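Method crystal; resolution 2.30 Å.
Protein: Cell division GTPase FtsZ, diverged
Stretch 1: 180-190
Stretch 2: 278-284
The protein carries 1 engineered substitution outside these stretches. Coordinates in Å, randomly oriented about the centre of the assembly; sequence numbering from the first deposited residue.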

# COMPACT_ATOMS: atom_id res chain seq x y z
N ALA A 180 0.83 4.58 7.82
CA ALA A 180 0.94 6.00 7.56
C ALA A 180 2.32 6.49 7.98
O ALA A 180 2.99 7.23 7.25
CB ALA A 180 -0.14 6.76 8.28
N THR A 181 2.77 6.04 9.15
CA THR A 181 4.08 6.45 9.64
C THR A 181 5.18 5.94 8.72
O THR A 181 6.08 6.69 8.33
CB THR A 181 4.31 6.00 11.09
OG1 THR A 181 3.30 6.58 11.92
CG2 THR A 181 5.68 6.43 11.60
N LEU A 182 5.11 4.66 8.35
CA LEU A 182 6.17 4.08 7.53
C LEU A 182 6.22 4.76 6.16
O LEU A 182 7.29 5.07 5.64
CB LEU A 182 5.99 2.58 7.38
CG LEU A 182 6.22 1.75 8.65
CD1 LEU A 182 5.82 0.31 8.40
CD2 LEU A 182 7.68 1.83 9.07
N PHE A 183 5.06 5.00 5.57
CA PHE A 183 5.04 5.60 4.25
C PHE A 183 5.54 7.04 4.28
O PHE A 183 6.34 7.44 3.43
CB PHE A 183 3.63 5.55 3.67
CG PHE A 183 3.58 5.96 2.24
CD1 PHE A 183 3.91 5.06 1.24
CD2 PHE A 183 3.21 7.25 1.90
CE1 PHE A 183 3.86 5.45 -0.10
CE2 PHE A 183 3.16 7.63 0.57
CZ PHE A 183 3.48 6.72 -0.43
N ASN A 184 5.07 7.81 5.24
CA ASN A 184 5.54 9.17 5.38
C ASN A 184 7.03 9.25 5.72
O ASN A 184 7.75 10.12 5.22
CB ASN A 184 4.68 9.93 6.41
CG ASN A 184 4.99 11.40 6.43
OD1 ASN A 184 4.77 12.12 5.45
ND2 ASN A 184 5.50 11.87 7.56
N ASP A 185 7.51 8.33 6.56
CA ASP A 185 8.95 8.27 6.85
C ASP A 185 9.72 7.97 5.58
O ASP A 185 10.76 8.57 5.32
CB ASP A 185 9.26 7.19 7.90
CG ASP A 185 8.83 7.60 9.29
OD1 ASP A 185 8.55 8.80 9.50
OD2 ASP A 185 8.79 6.72 10.16
N PHE A 186 9.20 7.04 4.79
CA PHE A 186 9.76 6.71 3.49
C PHE A 186 9.90 7.97 2.61
O PHE A 186 10.99 8.28 2.13
CB PHE A 186 8.91 5.60 2.85
CG PHE A 186 9.07 5.47 1.37
CD1 PHE A 186 10.30 5.60 0.77
CD2 PHE A 186 7.96 5.18 0.58
CE1 PHE A 186 10.42 5.47 -0.59
CE2 PHE A 186 8.08 5.04 -0.78
CZ PHE A 186 9.31 5.19 -1.37
N MET A 187 8.82 8.72 2.45
CA MET A 187 8.87 9.97 1.71
C MET A 187 9.81 11.03 2.31
O MET A 187 10.23 11.95 1.62
CB MET A 187 7.47 10.56 1.58
CG MET A 187 6.50 9.67 0.83
SD MET A 187 6.99 9.47 -0.90
CE MET A 187 8.18 8.14 -0.80
N ASN A 188 10.14 10.92 3.59
CA ASN A 188 11.03 11.91 4.21
C ASN A 188 12.53 11.60 4.14
O ASN A 188 13.33 12.31 4.76
CB ASN A 188 10.66 12.15 5.68
CG ASN A 188 9.38 12.94 5.84
OD1 ASN A 188 8.98 13.70 4.96
ND2 ASN A 188 8.73 12.76 6.99
N MET A 189 12.92 10.55 3.42
CA MET A 189 14.32 10.15 3.36
C MET A 189 15.18 11.18 2.63
O MET A 189 16.41 11.11 2.67
CB MET A 189 14.48 8.79 2.69
CG MET A 189 13.97 7.63 3.51
SD MET A 189 13.91 6.12 2.55
CE MET A 189 15.61 5.58 2.64
N SER A 190 14.54 12.14 1.98
CA SER A 190 15.27 13.20 1.28
C SER A 190 15.58 14.41 2.15
O SER A 190 16.35 15.28 1.74
CB SER A 190 14.54 13.64 0.00
OG SER A 190 13.15 13.80 0.25
N LYS A 278 16.96 10.78 12.42
CA LYS A 278 15.83 10.28 13.21
C LYS A 278 15.66 8.75 13.27
O LYS A 278 15.63 8.17 14.36
CB LYS A 278 14.53 10.94 12.74
CG LYS A 278 14.51 12.45 12.95
CD LYS A 278 13.30 13.11 12.31
CE LYS A 278 13.32 14.62 12.53
NZ LYS A 278 12.15 15.31 11.90
N LYS A 279 15.52 8.10 12.12
CA LYS A 279 15.14 6.69 12.11
C LYS A 279 16.03 5.82 11.23
O LYS A 279 16.84 6.32 10.46
CB LYS A 279 13.67 6.54 11.68
CG LYS A 279 12.70 7.07 12.72
CD LYS A 279 11.26 6.82 12.34
CE LYS A 279 10.32 7.24 13.46
NZ LYS A 279 8.90 7.08 13.08
N ASN A 280 15.88 4.51 11.38
CA ASN A 280 16.57 3.57 10.50
C ASN A 280 15.55 2.86 9.65
O ASN A 280 14.71 2.10 10.15
CB ASN A 280 17.38 2.57 11.30
CG ASN A 280 18.42 3.23 12.15
OD1 ASN A 280 19.42 3.75 11.64
ND2 ASN A 280 18.20 3.22 13.46
N ILE A 281 15.61 3.12 8.35
CA ILE A 281 14.55 2.66 7.49
C ILE A 281 15.09 2.01 6.22
O ILE A 281 16.03 2.50 5.60
CB ILE A 281 13.56 3.82 7.19
CG1 ILE A 281 12.53 3.40 6.14
CG2 ILE A 281 14.30 5.05 6.75
CD1 ILE A 281 11.39 4.42 5.98
N VAL A 282 14.50 0.87 5.88
CA VAL A 282 14.78 0.18 4.63
C VAL A 282 13.51 0.11 3.81
O VAL A 282 12.45 -0.31 4.29
CB VAL A 282 15.26 -1.27 4.88
CG1 VAL A 282 15.61 -1.96 3.55
CG2 VAL A 282 16.44 -1.30 5.85
N VAL A 283 13.61 0.51 2.55
CA VAL A 283 12.52 0.34 1.61
C VAL A 283 12.95 -0.62 0.53
O VAL A 283 13.93 -0.36 -0.17
CB VAL A 283 12.15 1.68 0.96
CG1 VAL A 283 10.96 1.50 0.02
CG2 VAL A 283 11.84 2.71 2.04
N ALA A 284 12.24 -1.74 0.42
CA ALA A 284 12.53 -2.74 -0.60
C ALA A 284 11.41 -2.76 -1.63
O ALA A 284 10.25 -2.94 -1.28
CB ALA A 284 12.69 -4.12 0.05

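This is a small, mainly apolar packing of a helix across a strand, with a single salt bridge at its more exposed end. Helix 180-187 crosses the strand that includes 281-284 at nearly a right angle, with their axes 9.4 Å apart at closest approach. The two stretches bury 342 Å² between them, both sides summed.

The strand alternates. Ile281 and Val283 point toward the helix, while Val282 between them points away. Ile281 gives up the most surface. Its chi1 and chi2 are both t, so the side chain is extended, and Ile281 CD1 reaches the helix backbone, 3.6 Å from Phe186 N. That nitrogen already donates to Leu182 O within the helix, so a methyl group can pack there without leaving it unpaired. CD1 of Ile281 also lies 4.0 Å from Asp185 CB and 4.2 Å from Phe186 CB.

Val283 meets the Phe186 ring. Val283 CG1 sits over one face, 4.2 Å from the centroid of the Phe186 ring, in a CH-pi contact. Val283 CG2 is 3.5 Å from Phe186 CD1. A branched valine suits this place because both methyls find apolar neighbours.

Met189 points toward the strand. Its long, flexible side chain touches both Ile281 and Val283: Met189 CG is 4.2 Å from Ile281 CG2, and Met189 SD is 4.0 Å from Val283 CG2. Like Phe186, Ile281 and Val283, it is buried.

The polar link involves Lys279. Lys279 has chi1 in m and chi2 to chi4 in t, so the chain beyond its first torsion is extended, which carries its amine out to the helix. Lys279 NZ donates a hydrogen bond to Asp185 OD2 at 2.9 Å, and the opposite charges make this a salt bridge. Lys279 NZ also lies 3.6 Å from Thr181 CG2, one helical turn before Asp185. Thr181 OG1 is hydrogen-bonded elsewhere in the structure.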